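Local coordinates for glycogen synthase (PDB 6GNF), which is a two-domain bacterial enzyme of the glycogen (starch) synthase family, built from two Rossmann-like domains that hold ADP and glycan ligands between them, at residues A194-I203 and G261-V271; G46-H56 and W525-F536. All blocks are in the same frame, centred on the assembly; numbering follows the deposited sequence.

Contact 1 of 2, residues A194-I203 and G261-V271; sequences AKTVMLLHNI and GFLNCDQALTV. With AC1 (4,6-dideoxy-4-{[(1S,4R,5S,6S)-4,5,6-trihydroxy-3-(hydroxymethyl)cyclohex-2-en-1-yl]amino}-alpha-D-glucopyranose), chain D.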
loop_
_atom_site.group_PDB
_atom_site.type_symbol
_atom_site.label_atom_id
_atom_site.label_comp_id
_atom_site.label_asym_id
_atom_site.label_seq_id
_atom_site.Cartn_x
_atom_site.Cartn_y
_atom_site.Cartn_z
ATOM N N ALA A 194 26.563 -5.964 -4.344
ATOM C CA ALA A 194 25.244 -5.399 -4.137
ATOM C C ALA A 194 24.273 -6.482 -3.686
ATOM O O ALA A 194 24.443 -7.649 -4.018
ATOM C CB ALA A 194 24.744 -4.744 -5.409
ATOM N N LYS A 195 23.265 -6.081 -2.918
ATOM C CA LYS A 195 22.235 -6.994 -2.422
ATOM C C LYS A 195 20.854 -6.522 -2.858
ATOM O O LYS A 195 20.643 -5.323 -3.087
ATOM C CB LYS A 195 22.287 -7.073 -0.900
ATOM C CG LYS A 195 23.630 -7.505 -0.338
ATOM C CD LYS A 195 23.959 -8.947 -0.695
ATOM C CE LYS A 195 25.403 -9.275 -0.357
ATOM N NZ LYS A 195 25.664 -10.729 -0.495
ATOM N N THR A 196 19.920 -7.461 -2.982
ATOM C CA THR A 196 18.544 -7.104 -3.281
ATOM C C THR A 196 17.618 -7.617 -2.198
ATOM O O THR A 196 17.770 -8.741 -1.708
ATOM C CB THR A 196 18.068 -7.672 -4.626
ATOM O OG1 THR A 196 18.176 -9.090 -4.601
ATOM C CG2 THR A 196 18.912 -7.144 -5.748
ATOM N N VAL A 197 16.643 -6.786 -1.857
ATOM C CA VAL A 197 15.613 -7.149 -0.915
ATOM C C VAL A 197 14.272 -6.965 -1.609
ATOM O O VAL A 197 13.978 -5.883 -2.111
ATOM C CB VAL A 197 15.687 -6.275 0.349
ATOM C CG1 VAL A 197 14.469 -6.492 1.238
ATOM C CG2 VAL A 197 16.958 -6.581 1.117
ATOM N N MET A 198 13.468 -8.021 -1.598
ATOM C CA MET A 198 12.131 -7.985 -2.147
ATOM C C MET A 198 11.212 -7.570 -0.998
ATOM O O MET A 198 11.086 -8.290 -0.013
ATOM C CB MET A 198 11.781 -9.381 -2.673
ATOM C CG MET A 198 10.668 -9.441 -3.693
ATOM S SD MET A 198 11.111 -8.569 -5.213
ATOM C CE MET A 198 9.687 -7.472 -5.273
ATOM N N LEU A 199 10.662 -6.364 -1.069
ATOM C CA LEU A 199 9.718 -5.900 -0.057
ATOM C C LEU A 199 8.315 -6.011 -0.601
ATOM O O LEU A 199 7.920 -5.265 -1.495
ATOM C CB LEU A 199 10.014 -4.465 0.371
ATOM C CG LEU A 199 9.112 -3.881 1.469
ATOM C CD1 LEU A 199 9.022 -4.811 2.673
ATOM C CD2 LEU A 199 9.603 -2.513 1.909
ATOM N N LEU A 200 7.561 -6.951 -0.041
ATOM C CA LEU A 200 6.225 -7.258 -0.510
ATOM C C LEU A 200 5.200 -6.457 0.277
ATOM O O LEU A 200 5.188 -6.504 1.512
ATOM C CB LEU A 200 5.955 -8.754 -0.343
ATOM C CG LEU A 200 4.517 -9.211 -0.587
ATOM C CD1 LEU A 200 4.159 -9.081 -2.063
ATOM C CD2 LEU A 200 4.324 -10.641 -0.097
ATOM N N HIS A 201 4.368 -5.698 -0.431
ATOM C CA HIS A 201 3.285 -4.943 0.203
ATOM C C HIS A 201 1.925 -5.587 0.008
ATOM O O HIS A 201 1.038 -5.344 0.802
ATOM C CB HIS A 201 3.236 -3.512 -0.327
ATOM C CG HIS A 201 4.494 -2.743 -0.093
ATOM N ND1 HIS A 201 4.624 -1.828 0.923
ATOM C CD2 HIS A 201 5.685 -2.759 -0.743
ATOM C CE1 HIS A 201 5.838 -1.315 0.892
ATOM N NE2 HIS A 201 6.501 -1.856 -0.116
ATOM N N ASN A 202 1.763 -6.368 -1.060
ATOM C CA ASN A 202 0.484 -6.995 -1.382
ATOM C C ASN A 202 0.653 -8.168 -2.335
ATOM O O ASN A 202 1.028 -7.969 -3.497
ATOM C CB ASN A 202 -0.467 -5.972 -2.013
ATOM C CG ASN A 202 -1.935 -6.392 -1.904
ATOM O OD1 ASN A 202 -2.290 -7.564 -2.061
ATOM N ND2 ASN A 202 -2.785 -5.442 -1.623
ATOM N N ILE A 203 0.338 -9.366 -1.846
ATOM C CA ILE A 203 0.545 -10.611 -2.586
ATOM C C ILE A 203 -0.534 -10.870 -3.632
ATOM O O ILE A 203 -0.372 -11.757 -4.466
ATOM C CB ILE A 203 0.630 -11.818 -1.613
ATOM C CG1 ILE A 203 1.284 -13.038 -2.266
ATOM C CG2 ILE A 203 -0.742 -12.210 -1.089
ATOM C CD1 ILE A 203 2.786 -13.045 -2.171
ATOM N N GLY A 261 11.133 -12.844 -8.658
ATOM C CA GLY A 261 11.748 -11.929 -7.705
ATOM C C GLY A 261 12.066 -12.601 -6.383
ATOM O O GLY A 261 13.150 -12.406 -5.809
ATOM N N PHE A 262 11.121 -13.381 -5.869
ATOM C CA PHE A 262 11.368 -14.151 -4.646
ATOM C C PHE A 262 12.539 -15.101 -4.813
ATOM O O PHE A 262 13.359 -15.244 -3.908
ATOM C CB PHE A 262 10.142 -14.969 -4.221
ATOM C CG PHE A 262 9.094 -14.183 -3.486
ATOM C CD1 PHE A 262 9.418 -13.062 -2.725
ATOM C CD2 PHE A 262 7.775 -14.582 -3.537
ATOM C CE1 PHE A 262 8.437 -12.353 -2.047
ATOM C CE2 PHE A 262 6.792 -13.888 -2.857
ATOM C CZ PHE A 262 7.123 -12.771 -2.110
ATOM N N LEU A 263 12.605 -15.759 -5.965
ATOM C CA LEU A 263 13.622 -16.777 -6.198
ATOM C C LEU A 263 15.006 -16.199 -6.465
ATOM O O LEU A 263 15.989 -16.924 -6.410
ATOM C CB LEU A 263 13.213 -17.691 -7.361
ATOM C CG LEU A 263 12.001 -18.592 -7.097
ATOM C CD1 LEU A 263 11.557 -19.295 -8.373
ATOM C CD2 LEU A 263 12.302 -19.607 -6.008
ATOM N N ASN A 264 15.098 -14.907 -6.768
ATOM C CA ASN A 264 16.376 -14.312 -7.130
ATOM C C ASN A 264 16.902 -13.264 -6.162
ATOM O O ASN A 264 18.069 -12.882 -6.268
ATOM C CB ASN A 264 16.300 -13.736 -8.550
ATOM C CG ASN A 264 16.424 -14.808 -9.614
ATOM O OD1 ASN A 264 17.525 -15.173 -10.008
ATOM N ND2 ASN A 264 15.296 -15.332 -10.075
ATOM N N CYS A 265 16.087 -12.831 -5.206
ATOM C CA CYS A 265 16.538 -11.815 -4.262
ATOM C C CYS A 265 17.427 -12.450 -3.207
ATOM O O CYS A 265 17.470 -13.671 -3.071
ATOM C CB CYS A 265 15.351 -11.109 -3.595
ATOM S SG CYS A 265 14.400 -12.160 -2.466
ATOM N N ASP A 266 18.120 -11.616 -2.449
ATOM C CA ASP A 266 18.920 -12.090 -1.324
ATOM C C ASP A 266 18.065 -12.271 -0.080
ATOM O O ASP A 266 18.371 -13.100 0.765
ATOM C CB ASP A 266 20.066 -11.118 -1.042
ATOM C CG ASP A 266 21.056 -11.076 -2.173
ATOM O OD1 ASP A 266 21.532 -12.173 -2.535
ATOM O OD2 ASP A 266 21.312 -9.993 -2.727
ATOM N N GLN A 267 16.992 -11.496 0.042
ATOM C CA GLN A 267 16.063 -11.683 1.148
ATOM C C GLN A 267 14.694 -11.106 0.841
ATOM O O GLN A 267 14.584 -10.042 0.220
ATOM C CB GLN A 267 16.603 -11.057 2.432
ATOM C CG GLN A 267 15.768 -11.409 3.651
ATOM C CD GLN A 267 16.529 -11.322 4.950
ATOM O OE1 GLN A 267 17.735 -11.048 4.969
ATOM N NE2 GLN A 267 15.835 -11.583 6.041
ATOM N N ALA A 268 13.664 -11.820 1.278
ATOM C CA ALA A 268 12.287 -11.419 1.047
ATOM C C ALA A 268 11.674 -10.958 2.360
ATOM O O ALA A 268 11.790 -11.637 3.370
ATOM C CB ALA A 268 11.503 -12.583 0.473
ATOM N N LEU A 269 11.094 -9.761 2.348
ATOM C CA LEU A 269 10.443 -9.179 3.518
ATOM C C LEU A 269 9.024 -8.773 3.178
ATOM O O LEU A 269 8.663 -8.593 2.008
ATOM C CB LEU A 269 11.188 -7.926 3.983
ATOM C CG LEU A 269 12.654 -8.054 4.394
ATOM C CD1 LEU A 269 13.240 -6.692 4.709
ATOM C CD2 LEU A 269 12.787 -8.971 5.594
ATOM N N THR A 270 8.213 -8.590 4.215
ATOM C CA THR A 270 6.883 -8.018 4.028
ATOM C C THR A 270 6.488 -7.113 5.206
ATOM O O THR A 270 7.297 -6.879 6.110
ATOM C CB THR A 270 5.834 -9.107 3.732
ATOM O OG1 THR A 270 4.621 -8.487 3.282
ATOM C CG2 THR A 270 5.574 -9.972 4.951
ATOM N N VAL A 271 5.253 -6.612 5.189
ATOM C CA VAL A 271 4.906 -5.440 5.980
ATOM C C VAL A 271 4.148 -5.731 7.290
ATOM O O VAL A 271 3.641 -4.811 7.934
ATOM C CB VAL A 271 4.170 -4.402 5.112
ATOM C CG1 VAL A 271 5.123 -3.842 4.065
ATOM C CG2 VAL A 271 2.945 -5.002 4.436
HETATM C C1 AC1 D . -0.685 -0.809 -5.082
HETATM O O2 AC1 D . 1.120 -2.445 -5.104
HETATM C C2 AC1 D . 0.410 -1.505 -4.272
HETATM C C4A AC1 D . -0.297 -2.091 3.019
HETATM C C3 AC1 D . -0.155 -2.200 -3.032
HETATM O O3 AC1 D . 0.961 -2.653 -2.259
HETATM C C4 AC1 D . -1.059 -1.256 -2.207
HETATM N N4A AC1 D . -1.637 -1.861 -0.984
HETATM C C5 AC1 D . -2.149 -0.740 -3.159
HETATM O O5 AC1 D . -1.540 -0.022 -4.240
HETATM C C6 AC1 D . -3.138 0.199 -2.489
HETATM C C1B AC1 D . -0.876 -2.464 0.113
HETATM C C2B AC1 D . -1.742 -3.102 1.240
HETATM O O2B AC1 D . -3.134 -3.140 0.942
HETATM C C3B AC1 D . -1.695 -2.428 2.592
HETATM O O3B AC1 D . -2.235 -3.312 3.574
HETATM O O4 AC1 D . -0.419 -1.284 4.195
HETATM C C5B AC1 D . 0.431 -1.346 1.931
HETATM C C7B AC1 D . 0.135 -1.479 0.648
HETATM C C6B AC1 D . 1.568 -0.455 2.319
HETATM O O6B AC1 D . 2.525 -1.274 2.994
HETATM O O HOH W 1 22.810 -9.625 -4.994
HETATM O O HOH W 2 19.316 -10.524 -6.438
#

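Contact 2 of 2, residues G46-H56 and W525-F536; sequences GLPEELAKIGH and WKKPAAKYVDIF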
loop_
_atom_site.group_PDB
_atom_site.type_symbol
_atom_site.label_atom_id
_atom_site.label_comp_id
_atom_site.label_asym_id
_atom_site.label_seq_id
_atom_site.Cartn_x
_atom_site.Cartn_y
_atom_site.Cartn_z
ATOM N N GLY A 46 8.009 7.465 4.159
ATOM C CA GLY A 46 8.346 7.476 5.578
ATOM C C GLY A 46 9.550 6.669 6.009
ATOM O O GLY A 46 10.360 7.130 6.807
ATOM N N LEU A 47 9.663 5.452 5.496
ATOM C CA LEU A 47 10.756 4.565 5.895
ATOM C C LEU A 47 12.117 5.110 5.430
ATOM O O LEU A 47 13.043 5.195 6.235
ATOM C CB LEU A 47 10.492 3.124 5.424
ATOM C CG LEU A 47 11.596 2.078 5.617
ATOM C CD1 LEU A 47 12.106 2.041 7.054
ATOM C CD2 LEU A 47 11.101 0.701 5.189
ATOM N N PRO A 48 12.236 5.521 4.155
ATOM C CA PRO A 48 13.511 6.125 3.737
ATOM C C PRO A 48 13.901 7.374 4.514
ATOM O O PRO A 48 15.084 7.561 4.800
ATOM C CB PRO A 48 13.263 6.460 2.263
ATOM C CG PRO A 48 12.319 5.395 1.830
ATOM C CD PRO A 48 11.363 5.286 2.992
ATOM N N GLU A 49 12.927 8.215 4.863
ATOM C CA GLU A 49 13.205 9.409 5.660
ATOM C C GLU A 49 13.748 9.049 7.036
ATOM O O GLU A 49 14.663 9.692 7.526
ATOM C CB GLU A 49 11.970 10.313 5.773
ATOM C CG GLU A 49 11.708 11.105 4.498
ATOM C CD GLU A 49 10.477 12.000 4.532
ATOM O OE1 GLU A 49 10.110 12.510 3.449
ATOM O OE2 GLU A 49 9.838 12.150 5.593
ATOM N N GLU A 50 13.212 7.990 7.637
ATOM C CA GLU A 50 13.675 7.550 8.959
ATOM C C GLU A 50 15.082 6.969 8.854
ATOM O O GLU A 50 15.928 7.223 9.693
ATOM C CB GLU A 50 12.710 6.519 9.557
ATOM C CG GLU A 50 13.113 5.990 10.932
ATOM C CD GLU A 50 13.124 7.056 12.023
ATOM O OE1 GLU A 50 12.457 8.102 11.846
ATOM O OE2 GLU A 50 13.809 6.853 13.062
ATOM N N LEU A 51 15.332 6.206 7.802
ATOM C CA LEU A 51 16.660 5.632 7.579
ATOM C C LEU A 51 17.724 6.702 7.361
ATOM O O LEU A 51 18.864 6.526 7.783
ATOM C CB LEU A 51 16.621 4.655 6.402
ATOM C CG LEU A 51 15.813 3.379 6.680
ATOM C CD1 LEU A 51 15.501 2.622 5.406
ATOM C CD2 LEU A 51 16.550 2.469 7.644
ATOM N N ALA A 52 17.361 7.777 6.663
ATOM C CA ALA A 52 18.270 8.915 6.479
ATOM C C ALA A 52 18.535 9.623 7.792
ATOM O O ALA A 52 19.656 10.037 8.054
ATOM C CB ALA A 52 17.695 9.892 5.465
ATOM N N LYS A 53 17.489 9.753 8.603
ATOM C CA LYS A 53 17.572 10.371 9.927
ATOM C C LYS A 53 18.578 9.641 10.820
ATOM O O LYS A 53 19.422 10.257 11.429
ATOM C CB LYS A 53 16.179 10.382 10.565
ATOM C CG LYS A 53 15.904 11.550 11.499
ATOM C CD LYS A 53 14.412 11.872 11.561
ATOM C CE LYS A 53 13.657 10.928 12.488
ATOM N NZ LYS A 53 13.765 11.331 13.925
ATOM N N ILE A 54 18.547 8.312 10.799
ATOM C CA ILE A 54 19.509 7.482 11.532
ATOM C C ILE A 54 20.943 7.670 11.022
ATOM O O ILE A 54 21.881 7.408 11.764
ATOM C CB ILE A 54 19.164 5.977 11.405
ATOM C CG1 ILE A 54 17.833 5.652 12.065
ATOM C CG2 ILE A 54 20.244 5.106 12.044
ATOM C CD1 ILE A 54 17.257 4.338 11.578
ATOM N N GLY A 55 21.110 8.115 9.777
ATOM C CA GLY A 55 22.440 8.403 9.235
ATOM C C GLY A 55 22.842 7.621 8.001
ATOM O O GLY A 55 23.969 7.742 7.543
ATOM N N HIS A 56 21.937 6.829 7.438
ATOM C CA HIS A 56 22.276 6.045 6.250
ATOM C C HIS A 56 22.059 6.862 4.982
ATOM O O HIS A 56 21.342 7.868 4.997
ATOM C CB HIS A 56 21.477 4.742 6.220
ATOM C CG HIS A 56 21.620 3.941 7.473
ATOM N ND1 HIS A 56 22.810 3.363 7.851
ATOM C CD2 HIS A 56 20.736 3.657 8.458
ATOM C CE1 HIS A 56 22.654 2.747 9.009
ATOM N NE2 HIS A 56 21.404 2.911 9.400
ATOM N N TRP A 525 8.090 5.339 12.559
ATOM C CA TRP A 525 9.019 4.474 11.838
ATOM C C TRP A 525 10.259 4.069 12.642
ATOM O O TRP A 525 11.027 3.224 12.208
ATOM C CB TRP A 525 9.433 5.132 10.521
ATOM C CG TRP A 525 8.445 4.901 9.453
ATOM C CD1 TRP A 525 7.583 5.810 8.919
ATOM C CD2 TRP A 525 8.176 3.660 8.799
ATOM N NE1 TRP A 525 6.800 5.212 7.959
ATOM C CE2 TRP A 525 7.145 3.893 7.864
ATOM C CE3 TRP A 525 8.714 2.376 8.905
ATOM C CZ2 TRP A 525 6.635 2.891 7.049
ATOM C CZ3 TRP A 525 8.212 1.377 8.085
ATOM C CH2 TRP A 525 7.179 1.641 7.170
ATOM N N LYS A 526 10.448 4.671 13.809
ATOM C CA LYS A 526 11.653 4.490 14.623
ATOM C C LYS A 526 12.025 3.018 14.862
ATOM O O LYS A 526 13.097 2.575 14.450
ATOM C CB LYS A 526 11.467 5.233 15.946
ATOM C CG LYS A 526 12.734 5.616 16.693
ATOM C CD LYS A 526 12.497 6.895 17.507
ATOM C CE LYS A 526 12.919 6.764 18.962
ATOM N NZ LYS A 526 14.372 6.475 19.115
ATOM N N LYS A 527 11.121 2.259 15.479
ATOM C CA LYS A 527 11.371 0.844 15.789
ATOM C C LYS A 527 11.433 -0.074 14.570
ATOM O O LYS A 527 12.296 -0.949 14.525
ATOM C CB LYS A 527 10.321 0.303 16.761
ATOM C CG LYS A 527 10.451 0.851 18.167
ATOM C CD LYS A 527 9.204 0.552 18.981
ATOM C CE LYS A 527 9.139 1.388 20.249
ATOM N NZ LYS A 527 10.160 0.968 21.248
ATOM N N PRO A 528 10.464 0.042 13.649
ATOM C CA PRO A 528 10.574 -0.821 12.477
ATOM C C PRO A 528 11.792 -0.512 11.604
ATOM O O PRO A 528 12.433 -1.443 11.118
ATOM C CB PRO A 528 9.261 -0.580 11.719
ATOM C CG PRO A 528 8.659 0.629 12.323
ATOM C CD PRO A 528 9.150 0.691 13.730
ATOM N N ALA A 529 12.149 0.761 11.464
ATOM C CA ALA A 529 13.332 1.133 10.670
ATOM C C ALA A 529 14.566 0.452 11.234
ATOM O O ALA A 529 15.407 -0.045 10.487
ATOM C CB ALA A 529 13.531 2.636 10.664
ATOM N N ALA A 530 14.670 0.444 12.557
ATOM C CA ALA A 530 15.775 -0.223 13.243
ATOM C C ALA A 530 15.846 -1.719 12.910
ATOM O O ALA A 530 16.930 -2.278 12.807
ATOM C CB ALA A 530 15.662 -0.015 14.743
ATOM N N LYS A 531 14.689 -2.356 12.734
ATOM C CA LYS A 531 14.648 -3.758 12.339
ATOM C C LYS A 531 15.119 -3.949 10.910
ATOM O O LYS A 531 15.804 -4.919 10.624
ATOM C CB LYS A 531 13.245 -4.324 12.458
ATOM C CG LYS A 531 12.744 -4.495 13.872
ATOM C CD LYS A 531 11.362 -5.124 13.814
ATOM C CE LYS A 531 10.576 -4.903 15.083
ATOM N NZ LYS A 531 11.198 -5.650 16.204
ATOM N N TYR A 532 14.722 -3.048 10.011
ATOM C CA TYR A 532 15.239 -3.072 8.638
ATOM C C TYR A 532 16.769 -2.948 8.633
ATOM O O TYR A 532 17.469 -3.709 7.955
ATOM C CB TYR A 532 14.616 -1.952 7.789
ATOM C CG TYR A 532 13.240 -2.264 7.242
ATOM C CD1 TYR A 532 13.086 -2.939 6.037
ATOM C CD2 TYR A 532 12.090 -1.864 7.916
ATOM C CE1 TYR A 532 11.826 -3.222 5.532
ATOM C CE2 TYR A 532 10.830 -2.136 7.418
ATOM C CZ TYR A 532 10.695 -2.813 6.233
ATOM O OH TYR A 532 9.410 -3.062 5.778
ATOM N N VAL A 533 17.293 -2.025 9.429
ATOM C CA VAL A 533 18.738 -1.813 9.505
ATOM C C VAL A 533 19.441 -3.098 9.932
ATOM O O VAL A 533 20.473 -3.446 9.375
ATOM C CB VAL A 533 19.107 -0.663 10.473
ATOM C CG1 VAL A 533 20.600 -0.635 10.759
ATOM C CG2 VAL A 533 18.674 0.670 9.896
ATOM N N ASP A 534 18.892 -3.797 10.925
ATOM C CA ASP A 534 19.473 -5.078 11.366
ATOM C C ASP A 534 19.534 -6.107 10.254
ATOM O O ASP A 534 20.559 -6.754 10.061
ATOM C CB ASP A 534 18.696 -5.664 12.539
ATOM C CG ASP A 534 19.003 -4.954 13.845
ATOM O OD1 ASP A 534 19.826 -4.009 13.822
ATOM O OD2 ASP A 534 18.434 -5.336 14.895
ATOM N N ILE A 535 18.427 -6.264 9.541
ATOM C CA ILE A 535 18.379 -7.168 8.400
ATOM C C ILE A 535 19.374 -6.745 7.325
ATOM O O ILE A 535 20.123 -7.588 6.832
ATOM C CB ILE A 535 16.943 -7.292 7.856
ATOM C CG1 ILE A 535 16.155 -8.234 8.769
ATOM C CG2 ILE A 535 16.928 -7.838 6.435
ATOM C CD1 ILE A 535 14.664 -8.045 8.716
ATOM N N PHE A 536 19.423 -5.448 7.020
ATOM C CA PHE A 536 20.358 -4.934 6.016
ATOM C C PHE A 536 21.806 -5.188 6.414
ATOM O O PHE A 536 22.612 -5.594 5.581
ATOM C CB PHE A 536 20.155 -3.430 5.763
ATOM C CG PHE A 536 18.827 -3.065 5.142
ATOM C CD1 PHE A 536 18.093 -3.971 4.387
ATOM C CD2 PHE A 536 18.327 -1.780 5.296
ATOM C CE1 PHE A 536 16.880 -3.603 3.824
ATOM C CE2 PHE A 536 17.115 -1.408 4.729
ATOM C CZ PHE A 536 16.390 -2.320 3.988
#

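Contact 1 of 2, residues A194-I203 and G261-V271
Phe262, in helix 257-264, turns its ring edge to Leu200 and Ile203: CZ lies 4.1 Å from Leu200 CD2, and CE2 meets Ile203 CD1. Met198 CG approaches the same ring obliquely. Cys265 SG rests 3.8 Å from Met198 CB, while Asp266 takes the backbone N of Thr196 on OD2 at 2.9 Å, from the anti side and slightly out of the carboxylate plane. A water donates to this same OD2 and to Ala194 O. Asp266 N hydrogen-bonds to Thr196 O. From Gln267 on, the chains run as neighbouring parallel strands, 21° apart, in the central sheet of the N-terminal Rossmann-like domain. Gln267 O accepts Met198 N; Leu269 N then reaches Met198 O at 2.8 Å, almost straight (179°), and Leu269 O accepts Leu200 N. On the face shared by Val197, Leu199 and Leu269, Leu269 CD1 packs 3.7 Å from Val197 CG1. Thr270 OG1, anti to its own N (chi1 -168°), lies alongside Leu200 and donates to Leu200 O at 2.7 Å from above the carbonyl plane. Val271 CG1 crosses to His201, whose ND1 is hydrogen-bonded to AC1 O6B in the ring plane at 3.0 Å; Asn170 OD1 is hydrogen-bonded to NE2.

Contact 2 of 2, residues G46-H56 and W525-F536
Two helices of the N-terminal Rossmann-like domain cross here: helix 39-54, which follows strand 23-27 in the chain, and the C-terminal helix 526-540, their local axes 9.6 Å apart at closest and inclined by 75°. Ala529 is the knob, its CB set among Leu47, Glu50, Leu51 and Ile54, with Glu50 CG 3.4 Å away. Leu47 works on two aromatic faces. Its CB stands 3.8 Å from the centroid of the six-membered ring of Trp525, only 7° off the normal, and its CD2 lies over the Tyr532 face, 3.7 Å from the centroid of the Tyr532 ring; with CG anti to N (chi1 174°), CD1 is left to touch Trp525 CE3 and Ala529. Gly46 C and Leu47 N also lie over the indole face, which brings the backbone of Gly46 against the ring: Gly46 C is 3.6 Å from Trp525 CD1. Farther along, Leu51 CD2 and Val533 CG2 meet at 3.6 Å, the two side chains running antiparallel where they meet. The same Val533 CG2 meets, obliquely and near NE2, the ring of His56, whose N closes the Schellman motif on Leu51 O. No hydrogen bond joins the segments. Such a C-terminal helix returning to the N-terminal domain is a feature of GT-B glycosyltransferases.

Overall arrangement
Both contacts are largely buried, yet they differ in kind. Contact 1 is strand pairing inside the sheet, joined by a ladder of backbone hydrogen bonds and ending at the glycan pocket; contact 2 is helix packing on that sheet, made of apolar and CH-pi contacts without hydrogen bonds, and its exposed members are Ile54 and Lys526. They share no helix or strand and their centres are about 17 Å apart, but the two layers abut: Tyr532 touches Leu199 and Leu269, and Ile535 touches Gln267 and Leu269, with Leu269 CD1 3.8 Å from Tyr532 CE1. Helix 526-540 thus packs on the sheet face bearing Leu199 and Leu269, whereas Phe262 meets Met198 and Leu200 on the other face.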